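Local coordinates for BAG family molecular chaperone regulator 4 (Arabidopsis thaliana, PDB 4HWH), which probably acts as a co-chaperone that binds the ATPase domain of HSP70/HSC70 through its BAG domain and regulates programmed cell death and stress responses, at residues A[35-38]-A[39-43]; A[42-45]-A[46-50]; A[70-73]-A[74-78]. All coordinates share one frame; numbering follows the deposited sequence.

Contact 1: residues A[35-38]-A[39-43]; sequences AVRE and FDMAA
The first turns of helix 36-54, the second helix of the three-helix BAG bundle, are held together where V36, R37 and E38 meet D40, M41 and A42, each four residues further on. Three backbone i to i+4 hydrogen bonds define the geometry: D40 N to V36 O, M41 N to R37 O and A42 N to E38 O. The M41 bond is the shortest, with N of M41 2.7 Å from O of R37.

On the outer side of the helix the R37 and M41 side chains run alongside one another. M41 bends at its last torsion (chi3 -69°), which folds the methyl group back over the preceding turn; CE of M41 comes to 3.8 Å from CD of R37 and lies at the edge of the guanidinium, near its plane. The same methyl also reaches the carboxylate of E38, the residue after R37, with M41 CE 3.7 Å from OE1 of E38. R37 and E38 form a long salt bridge, NE of R37 to OE2 of E38 at 3.5 Å, in which the oxygen stands well out of the guanidinium plane and no N-H is aimed at it. V36 meets D40 obliquely, its CG2 lying 3.6 Å from OD2 of D40, while OD1 of D40 makes a salt bridge with K84 of helix 63-86. F39 turns inward instead, and its ring packs against V28, V80 and L83.

The chemistry is therefore divided by side: apolar burial of F39 inside, and outside a charged pair held by charge alone, with no N-H directed at the carboxylate and with the M41 methyl supplying van der Waals contact to both partners.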
ATOM      1  N   ALA A  35      -8.210 -13.780   6.746  1.00 27.97           N
ATOM      2  CA  ALA A  35      -9.280 -13.713   5.750  1.00 30.68           C
ATOM      3  C   ALA A  35      -8.787 -13.082   4.453  1.00 28.75           C
ATOM      4  O   ALA A  35      -8.035 -12.111   4.477  1.00 28.82           O
ATOM      5  CB  ALA A  35     -10.463 -12.930   6.297  1.00 32.12           C
ATOM      6  N   VAL A  36      -9.217 -13.628   3.320  1.00 26.67           N
ATOM      7  CA  VAL A  36      -8.787 -13.108   2.028  1.00 27.88           C
ATOM      8  C   VAL A  36      -9.095 -11.614   1.867  1.00 28.49           C
ATOM      9  O   VAL A  36      -8.345 -10.889   1.211  1.00 23.88           O
ATOM     10  CB  VAL A  36      -9.400 -13.909   0.853  1.00 37.77           C
ATOM     11  CG1 VAL A  36     -10.919 -13.855   0.896  1.00 36.95           C
ATOM     12  CG2 VAL A  36      -8.878 -13.389  -0.478  1.00 45.75           C
ATOM     13  N   ARG A  37     -10.183 -11.148   2.476  1.00 27.98           N
ATOM     14  CA  ARG A  37     -10.566  -9.743   2.330  1.00 26.14           C
ATOM     15  C   ARG A  37      -9.516  -8.781   2.888  1.00 20.22           C
ATOM     16  O   ARG A  37      -9.422  -7.641   2.441  1.00 22.51           O
ATOM     17  CB  ARG A  37     -11.937  -9.454   2.954  1.00 26.96           C
ATOM     18  CG  ARG A  37     -11.954  -9.425   4.474  1.00 28.19           C
ATOM     19  CD  ARG A  37     -13.136  -8.614   4.993  1.00 35.01           C
ATOM     20  NE  ARG A  37     -13.240  -8.678   6.448  1.00 36.15           N
ATOM     21  CZ  ARG A  37     -14.054  -9.501   7.097  1.00 36.37           C
ATOM     22  NH1 ARG A  37     -14.842 -10.324   6.420  1.00 38.37           N
ATOM     23  NH2 ARG A  37     -14.084  -9.497   8.423  1.00 38.21           N
ATOM     24  N   GLU A  38      -8.731  -9.233   3.864  1.00 21.93           N
ATOM     25  CA  GLU A  38      -7.674  -8.389   4.417  1.00 27.48           C
ATOM     26  C   GLU A  38      -6.668  -8.044   3.323  1.00 29.93           C
ATOM     27  O   GLU A  38      -6.286  -6.887   3.161  1.00 20.85           O
ATOM     28  CB  GLU A  38      -6.944  -9.075   5.577  1.00 25.80           C
ATOM     29  CG  GLU A  38      -7.836  -9.644   6.655  1.00 31.41           C
ATOM     30  CD  GLU A  38      -8.827  -8.634   7.193  1.00 33.65           C
ATOM     31  OE1 GLU A  38      -8.481  -7.441   7.314  1.00 38.35           O
ATOM     32  OE2 GLU A  38      -9.960  -9.043   7.501  1.00 31.95           O
ATOM     33  N   PHE A  39      -6.232  -9.059   2.584  1.00 22.08           N
ATOM     34  CA  PHE A  39      -5.264  -8.850   1.514  1.00 23.70           C
ATOM     35  C   PHE A  39      -5.872  -8.013   0.395  1.00 23.13           C
ATOM     36  O   PHE A  39      -5.224  -7.122  -0.152  1.00 19.29           O
ATOM     37  CB  PHE A  39      -4.774 -10.188   0.961  1.00 26.74           C
ATOM     38  CG  PHE A  39      -4.232 -11.111   2.009  1.00 26.40           C
ATOM     39  CD1 PHE A  39      -3.175 -10.719   2.815  1.00 32.34           C
ATOM     40  CD2 PHE A  39      -4.775 -12.371   2.189  1.00 28.10           C
ATOM     41  CE1 PHE A  39      -2.670 -11.566   3.785  1.00 32.89           C
ATOM     42  CE2 PHE A  39      -4.277 -13.224   3.158  1.00 32.43           C
ATOM     43  CZ  PHE A  39      -3.221 -12.818   3.958  1.00 29.08           C
ATOM     44  N   ASP A  40      -7.125  -8.299   0.060  1.00 20.79           N
ATOM     45  CA  ASP A  40      -7.783  -7.592  -1.028  1.00 23.37           C
ATOM     46  C   ASP A  40      -8.082  -6.139  -0.674  1.00 19.79           C
ATOM     47  O   ASP A  40      -7.924  -5.252  -1.509  1.00 23.08           O
ATOM     48  CB  ASP A  40      -9.046  -8.335  -1.469  1.00 24.15           C
ATOM     49  CG  ASP A  40      -8.726  -9.593  -2.252  1.00 28.63           C
ATOM     50  OD1 ASP A  40      -7.577  -9.720  -2.719  1.00 33.96           O
ATOM     51  OD2 ASP A  40      -9.616 -10.450  -2.407  1.00 32.71           O
ATOM     52  N   MET A  41      -8.505  -5.888   0.560  1.00 20.11           N
ATOM     53  CA  MET A  41      -8.719  -4.511   0.993  1.00 18.62           C
ATOM     54  C   MET A  41      -7.411  -3.724   0.995  1.00 19.40           C
ATOM     55  O   MET A  41      -7.382  -2.563   0.584  1.00 19.42           O
ATOM     56  CB  MET A  41      -9.361  -4.460   2.381  1.00 20.06           C
ATOM     57  CG  MET A  41     -10.841  -4.786   2.404  1.00 21.63           C
ATOM     58  SD  MET A  41     -11.561  -4.407   4.020  1.00 23.88           S
ATOM     59  CE  MET A  41     -10.799  -5.667   5.036  1.00 21.30           C
ATOM     60  N   ALA A  42      -6.331  -4.344   1.463  1.00 14.86           N
ATOM     61  CA  ALA A  42      -5.035  -3.665   1.457  1.00 15.57           C
ATOM     62  C   ALA A  42      -4.630  -3.326   0.023  1.00 16.98           C
ATOM     63  O   ALA A  42      -4.146  -2.227  -0.256  1.00 21.80           O
ATOM     64  CB  ALA A  42      -3.962  -4.523   2.133  1.00 20.25           C
ATOM     65  N   ALA A  43      -4.828  -4.276  -0.883  1.00 19.82           N
ATOM     66  CA  ALA A  43      -4.488  -4.055  -2.284  1.00 19.42           C
ATOM     67  C   ALA A  43      -5.356  -2.938  -2.860  1.00 20.75           C
ATOM     68  O   ALA A  43      -4.865  -2.053  -3.564  1.00 21.43           O
ATOM     69  CB  ALA A  43      -4.655  -5.345  -3.090  1.00 21.14           C
TER

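Contact 2: residues A[42-45]-A[46-50]; sequences AAEL and LMRQL
L45 and L46 have the most surface buried here, followed by E44, and the three sit on successive positions of helix 36-54 in the BAG three-helix bundle. L46 grips the turn before it twice. Its N-H donates to O of A42 at 3.0 Å, and its side chain lies over the same oxygen, with CG of L46 3.2 Å from O of A42. This follows from chi1 of -73°, which sets CG opposite the carbonyl carbon and beside the backbone N; this rotamer leans the isobutyl group back toward the start of the helix.

L45 contributes mainly through its backbone: O of L45 accepts the N-H of Q49 at 3.1 Å, and CG of Q49 packs 3.5 Å from that oxygen.

E44 is the residue whose side chain meets another side chain across the contact. Its CG points away from the backbone N (chi1 161°) and the chain then bends at chi2, which brings the carboxylate beside R48. OE2 of E44 is 3.3 Å from CG of R48, so the oxygen touches the aliphatic part of the arginine. The charged ends do not meet, since OE2 of E44 remains 4.7 Å from NE of R48, although the carboxylate and guanidinium planes are nearly parallel, 15° apart. Any attraction between the opposite charges is probably weak and undirected. The backbones of the pair are joined directly by the R48 N to E44 O hydrogen bond.

Within the bundle, L46 and Q49 face both neighbouring helices, L46 touching L17 of helix 3-29 and L76 of helix 63-86, Q49 touching V10 and E13 on the first and I73 on the third. L45 faces helix 3-29 through L17, whereas M47 and L50 face helix 63-86 through Q77 and V70.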
ATOM      1  N   ALA A  42      -6.331  -4.344   1.463  1.00 14.86           N
ATOM      2  CA  ALA A  42      -5.035  -3.665   1.457  1.00 15.57           C
ATOM      3  C   ALA A  42      -4.630  -3.326   0.023  1.00 16.98           C
ATOM      4  O   ALA A  42      -4.146  -2.227  -0.256  1.00 21.80           O
ATOM      5  CB  ALA A  42      -3.962  -4.523   2.133  1.00 20.25           C
ATOM      6  N   ALA A  43      -4.828  -4.276  -0.883  1.00 19.82           N
ATOM      7  CA  ALA A  43      -4.488  -4.055  -2.284  1.00 19.42           C
ATOM      8  C   ALA A  43      -5.356  -2.938  -2.860  1.00 20.75           C
ATOM      9  O   ALA A  43      -4.865  -2.053  -3.564  1.00 21.43           O
ATOM     10  CB  ALA A  43      -4.655  -5.345  -3.090  1.00 21.14           C
ATOM     11  N   GLU A  44      -6.647  -2.974  -2.549  1.00 19.61           N
ATOM     12  CA  GLU A  44      -7.567  -1.956  -3.039  1.00 19.52           C
ATOM     13  C   GLU A  44      -7.189  -0.559  -2.544  1.00 19.20           C
ATOM     14  O   GLU A  44      -7.212   0.411  -3.307  1.00 19.62           O
ATOM     15  CB  GLU A  44      -9.006  -2.290  -2.632  1.00 19.87           C
ATOM     16  CG  GLU A  44      -9.963  -1.103  -2.689  1.00 19.37           C
ATOM     17  CD  GLU A  44     -10.163  -0.561  -4.094  1.00 23.88           C
ATOM     18  OE1 GLU A  44      -9.852  -1.278  -5.069  1.00 23.35           O
ATOM     19  OE2 GLU A  44     -10.634   0.589  -4.225  1.00 22.01           O
ATOM     20  N   LEU A  45      -6.846  -0.450  -1.265  1.00 19.37           N
ATOM     21  CA  LEU A  45      -6.549   0.858  -0.702  1.00 13.61           C
ATOM     22  C   LEU A  45      -5.249   1.410  -1.272  1.00 17.82           C
ATOM     23  O   LEU A  45      -5.105   2.616  -1.453  1.00 18.56           O
ATOM     24  CB  LEU A  45      -6.512   0.803   0.824  1.00 18.34           C
ATOM     25  CG  LEU A  45      -7.878   0.551   1.472  1.00 20.10           C
ATOM     26  CD1 LEU A  45      -7.733   0.379   2.976  1.00 16.53           C
ATOM     27  CD2 LEU A  45      -8.847   1.686   1.147  1.00 21.38           C
ATOM     28  N   LEU A  46      -4.306   0.521  -1.561  1.00 16.79           N
ATOM     29  CA  LEU A  46      -3.075   0.922  -2.229  1.00 20.19           C
ATOM     30  C   LEU A  46      -3.371   1.455  -3.629  1.00 21.29           C
ATOM     31  O   LEU A  46      -2.788   2.447  -4.059  1.00 20.69           O
ATOM     32  CB  LEU A  46      -2.094  -0.247  -2.292  1.00 17.66           C
ATOM     33  CG  LEU A  46      -1.444  -0.608  -0.955  1.00 19.45           C
ATOM     34  CD1 LEU A  46      -0.762  -1.967  -1.036  1.00 28.01           C
ATOM     35  CD2 LEU A  46      -0.452   0.470  -0.531  1.00 19.22           C
ATOM     36  N   MET A  47      -4.285   0.796  -4.336  1.00 18.41           N
ATOM     37  CA  MET A  47      -4.678   1.242  -5.672  1.00 25.44           C
ATOM     38  C   MET A  47      -5.337   2.621  -5.640  1.00 17.01           C
ATOM     39  O   MET A  47      -5.131   3.442  -6.533  1.00 21.41           O
ATOM     40  CB  MET A  47      -5.603   0.214  -6.330  1.00 19.91           C
ATOM     41  CG  MET A  47      -4.898  -1.092  -6.682  1.00 34.76           C
ATOM     42  SD  MET A  47      -5.939  -2.257  -7.584  1.00 39.56           S
ATOM     43  CE  MET A  47      -4.880  -3.702  -7.632  1.00 40.18           C
ATOM     44  N   ARG A  48      -6.121   2.878  -4.599  1.00 19.74           N
ATOM     45  CA  ARG A  48      -6.765   4.176  -4.445  1.00 22.51           C
ATOM     46  C   ARG A  48      -5.723   5.273  -4.248  1.00 24.98           C
ATOM     47  O   ARG A  48      -5.874   6.386  -4.754  1.00 21.72           O
ATOM     48  CB  ARG A  48      -7.742   4.148  -3.267  1.00 24.35           C
ATOM     49  CG  ARG A  48      -8.980   3.300  -3.514  1.00 32.15           C
ATOM     50  CD  ARG A  48     -10.021   4.075  -4.306  1.00 39.72           C
ATOM     51  NE  ARG A  48     -10.459   5.265  -3.586  1.00 30.99           N
ATOM     52  CZ  ARG A  48     -11.132   6.270  -4.137  1.00 31.92           C
ATOM     53  NH1 ARG A  48     -11.484   7.314  -3.398  1.00 43.14           N
ATOM     54  NH2 ARG A  48     -11.448   6.235  -5.423  1.00 33.15           N
ATOM     55  N   GLN A  49      -4.662   4.959  -3.508  1.00 23.75           N
ATOM     56  CA  GLN A  49      -3.593   5.925  -3.301  1.00 24.00           C
ATOM     57  C   GLN A  49      -2.854   6.187  -4.608  1.00 20.45           C
ATOM     58  O   GLN A  49      -2.422   7.308  -4.869  1.00 26.61           O
ATOM     59  CB  GLN A  49      -2.640   5.478  -2.187  1.00 22.00           C
ATOM     60  CG  GLN A  49      -3.275   5.531  -0.802  1.00 21.48           C
ATOM     61  CD  GLN A  49      -3.881   6.891  -0.485  1.00 27.41           C
ATOM     62  OE1 GLN A  49      -3.232   7.928  -0.637  1.00 32.23           O
ATOM     63  NE2 GLN A  49      -5.128   6.891  -0.034  1.00 38.21           N
ATOM     64  N   LEU A  50      -2.731   5.154  -5.436  1.00 21.61           N
ATOM     65  CA  LEU A  50      -2.089   5.288  -6.736  1.00 24.67           C
ATOM     66  C   LEU A  50      -2.905   6.227  -7.625  1.00 24.45           C
ATOM     67  O   LEU A  50      -2.353   7.072  -8.327  1.00 25.69           O
ATOM     68  CB  LEU A  50      -1.954   3.916  -7.400  1.00 29.03           C
ATOM     69  CG  LEU A  50      -0.885   3.737  -8.474  1.00 42.02           C
ATOM     70  CD1 LEU A  50       0.485   4.106  -7.928  1.00 41.22           C
ATOM     71  CD2 LEU A  50      -0.896   2.300  -8.983  1.00 44.41           C
TER

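Contact 3: residues A[70-73]-A[74-78]; sequences VRRI and QNLQE. With ACT (acetate ion), chain G.
V70 and I73 meet Q74 and Q77 on helix 63-86, the third helix of the BAG three-helix bundle, where the I73 side packs closely and the R71/N75 side faces solvent. The tight part centres on I73, which is buried. Its carbonyl oxygen accepts the N-H of Q77 at 2.8 Å, the shortest of the four backbone bonds across the contact, and the glutamine side chain closes over the same site: CG of Q77 is 3.2 Å from O of I73. OE1 of Q77 comes to 3.9 Å from CG2 of I73 as the two side chains cross. On the neighbouring helix 36-54, Q49 and L53 pack on I73.

One turn back the same arrangement recurs, though V70 is partly exposed rather than buried. Q74 N bonds to V70 O, and the extended Q74 chain (chi2 174°) lays CG 3.1 Å from O of V70, while its amide NE2 is 3.9 Å from CG1 of V70.

The solvent side is looser. R71 is poorly ordered, and its side chain comes no closer than 4.2 Å to Q74, between CG of R71 and OE1 of Q74. N75, also exposed, joins R71 through the backbone bond from its N to O of R71.

R72 leans toward helix 3-29; its NH1 makes salt bridges with D15, its main polar partner, and with E69. Its other terminal nitrogen holds an acetate, probably from the crystallisation liquor, that S18 also binds: NH2 of R72 donates to OXT of the acetate at 2.9 Å, the N-H pointing at the oxygen with an angle of 159°.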
ATOM      1  N   VAL A  70       4.947   6.310  -5.826  1.00 28.87           N
ATOM      2  CA  VAL A  70       4.407   5.328  -6.752  1.00 26.73           C
ATOM      3  C   VAL A  70       5.183   4.021  -6.622  1.00 27.25           C
ATOM      4  O   VAL A  70       4.596   2.940  -6.574  1.00 28.05           O
ATOM      5  CB  VAL A  70       4.447   5.838  -8.209  1.00 32.63           C
ATOM      6  CG1 VAL A  70       4.125   4.710  -9.189  1.00 28.72           C
ATOM      7  CG2 VAL A  70       3.475   7.000  -8.386  1.00 28.51           C
ATOM      8  N   ARG A  71       6.506   4.131  -6.554  1.00 27.85           N
ATOM      9  CA  ARG A  71       7.361   2.956  -6.443  1.00 34.09           C
ATOM     10  C   ARG A  71       7.141   2.232  -5.119  1.00 30.69           C
ATOM     11  O   ARG A  71       7.128   1.003  -5.074  1.00 27.50           O
ATOM     12  CB  ARG A  71       8.836   3.339  -6.606  1.00 43.12           C
ATOM     13  CG  ARG A  71       9.191   3.821  -8.006  1.00 58.80           C
ATOM     14  CD  ARG A  71      10.671   4.152  -8.125  1.00 75.42           C
ATOM     15  NE  ARG A  71      11.023   4.609  -9.465  1.00 87.47           N
ATOM     16  CZ  ARG A  71      12.252   4.952  -9.839  1.00101.20           C
ATOM     17  NH1 ARG A  71      13.253   4.890  -8.971  1.00105.55           N
ATOM     18  NH2 ARG A  71      12.482   5.357 -11.081  1.00106.18           N
ATOM     19  N   ARG A  72       6.961   3.001  -4.047  1.00 31.27           N
ATOM     20  CA  ARG A  72       6.730   2.426  -2.729  1.00 30.95           C
ATOM     21  C   ARG A  72       5.447   1.608  -2.767  1.00 28.82           C
ATOM     22  O   ARG A  72       5.380   0.501  -2.238  1.00 30.95           O
ATOM     23  CB  ARG A  72       6.637   3.535  -1.669  1.00 35.46           C
ATOM     24  CG  ARG A  72       7.350   3.219  -0.359  1.00 52.24           C
ATOM     25  CD  ARG A  72       6.407   3.103   0.837  1.00 49.03           C
ATOM     26  NE  ARG A  72       5.821   4.392   1.191  1.00 40.01           N
ATOM     27  CZ  ARG A  72       5.480   4.763   2.422  1.00 33.78           C
ATOM     28  NH1 ARG A  72       4.948   5.961   2.616  1.00 30.06           N
ATOM     29  NH2 ARG A  72       5.675   3.956   3.460  1.00 27.15           N
ATOM     30  N   ILE A  73       4.428   2.157  -3.416  1.00 27.13           N
ATOM     31  CA  ILE A  73       3.150   1.468  -3.538  1.00 19.63           C
ATOM     32  C   ILE A  73       3.283   0.163  -4.326  1.00 25.82           C
ATOM     33  O   ILE A  73       2.761  -0.879  -3.922  1.00 23.64           O
ATOM     34  CB  ILE A  73       2.091   2.386  -4.181  1.00 20.44           C
ATOM     35  CG1 ILE A  73       1.684   3.486  -3.194  1.00 22.06           C
ATOM     36  CG2 ILE A  73       0.889   1.579  -4.624  1.00 22.42           C
ATOM     37  CD1 ILE A  73       0.715   4.512  -3.771  1.00 22.43           C
ATOM     38  N   GLN A  74       3.987   0.220  -5.452  1.00 29.28           N
ATOM     39  CA  GLN A  74       4.216  -0.975  -6.256  1.00 33.43           C
ATOM     40  C   GLN A  74       4.901  -2.070  -5.434  1.00 24.45           C
ATOM     41  O   GLN A  74       4.568  -3.247  -5.550  1.00 25.47           O
ATOM     42  CB  GLN A  74       5.033  -0.629  -7.504  1.00 34.87           C
ATOM     43  CG  GLN A  74       4.357   0.406  -8.398  1.00 38.48           C
ATOM     44  CD  GLN A  74       5.237   0.859  -9.549  1.00 57.96           C
ATOM     45  OE1 GLN A  74       6.458   0.954  -9.414  1.00 68.47           O
ATOM     46  NE2 GLN A  74       4.618   1.148 -10.689  1.00 54.77           N
ATOM     47  N   ASN A  75       5.845  -1.674  -4.590  1.00 29.76           N
ATOM     48  CA  ASN A  75       6.527  -2.627  -3.718  1.00 33.04           C
ATOM     49  C   ASN A  75       5.581  -3.263  -2.706  1.00 29.52           C
ATOM     50  O   ASN A  75       5.621  -4.470  -2.479  1.00 28.03           O
ATOM     51  CB  ASN A  75       7.696  -1.957  -3.000  1.00 30.86           C
ATOM     52  CG  ASN A  75       8.867  -1.691  -3.923  1.00 55.08           C
ATOM     53  OD1 ASN A  75       8.878  -2.135  -5.072  1.00 57.17           O
ATOM     54  ND2 ASN A  75       9.863  -0.964  -3.424  1.00 67.66           N
ATOM     55  N   LEU A  76       4.729  -2.443  -2.097  1.00 21.93           N
ATOM     56  CA  LEU A  76       3.730  -2.952  -1.164  1.00 21.24           C
ATOM     57  C   LEU A  76       2.740  -3.886  -1.856  1.00 20.39           C
ATOM     58  O   LEU A  76       2.340  -4.904  -1.294  1.00 22.20           O
ATOM     59  CB  LEU A  76       2.997  -1.797  -0.472  1.00 19.27           C
ATOM     60  CG  LEU A  76       3.897  -0.988   0.470  1.00 22.16           C
ATOM     61  CD1 LEU A  76       3.196   0.268   0.980  1.00 24.55           C
ATOM     62  CD2 LEU A  76       4.352  -1.855   1.632  1.00 25.97           C
ATOM     63  N   GLN A  77       2.349  -3.541  -3.080  1.00 22.35           N
ATOM     64  CA  GLN A  77       1.418  -4.371  -3.831  1.00 23.85           C
ATOM     65  C   GLN A  77       2.002  -5.765  -4.039  1.00 25.42           C
ATOM     66  O   GLN A  77       1.304  -6.773  -3.911  1.00 23.91           O
ATOM     67  CB  GLN A  77       1.084  -3.731  -5.181  1.00 28.82           C
ATOM     68  CG  GLN A  77       0.225  -2.469  -5.098  1.00 32.63           C
ATOM     69  CD  GLN A  77      -0.001  -1.826  -6.463  1.00 42.63           C
ATOM     70  OE1 GLN A  77       0.941  -1.363  -7.110  1.00 49.38           O
ATOM     71  NE2 GLN A  77      -1.254  -1.794  -6.903  1.00 38.05           N
ATOM     72  N   GLU A  78       3.289  -5.815  -4.361  1.00 28.65           N
ATOM     73  CA  GLU A  78       3.972  -7.089  -4.548  1.00 29.38           C
ATOM     74  C   GLU A  78       3.999  -7.880  -3.247  1.00 31.48           C
ATOM     75  O   GLU A  78       3.758  -9.084  -3.241  1.00 30.57           O
ATOM     76  CB  GLU A  78       5.394  -6.865  -5.063  1.00 34.61           C
ATOM     77  CG  GLU A  78       5.451  -6.278  -6.463  1.00 52.43           C
ATOM     78  CD  GLU A  78       6.867  -6.147  -6.988  1.00 61.75           C
ATOM     79  OE1 GLU A  78       7.803  -6.614  -6.304  1.00 58.91           O
ATOM     80  OE2 GLU A  78       7.041  -5.576  -8.086  1.00 64.30           O
TER
HETATM   81  C   ACT G 302       7.575   0.497   3.048  1.00 48.87           C
HETATM   82  O   ACT G 302       8.153   0.869   2.002  1.00 67.06           O
HETATM   83  OXT ACT G 302       7.041   1.402   3.726  1.00 41.79           O
HETATM   84  CH3 ACT G 302       7.531  -0.946   3.461  1.00 26.07           C

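How the contacts relate
Contacts 1 and 2 follow one another on helix 36-54, sharing A42 and A43, with centres 11 Å apart. Contact 3 lies on the next helix, 63-86. It touches contact 2, whose centre is 10 Å away: CD1 of L46 is 3.8 Å from CB of L76, CB of Q49 is 3.8 Å from CD1 of I73, and CG of M47 is 3.7 Å from NE2 of Q77. Contact 1 stays about 5 Å from contact 3 at the nearest atoms. The L45 side chain of contact 2 is about 5 Å from a bound malonic acid whose pocket includes E13, L17 and R20, while contact 3 holds the acetate.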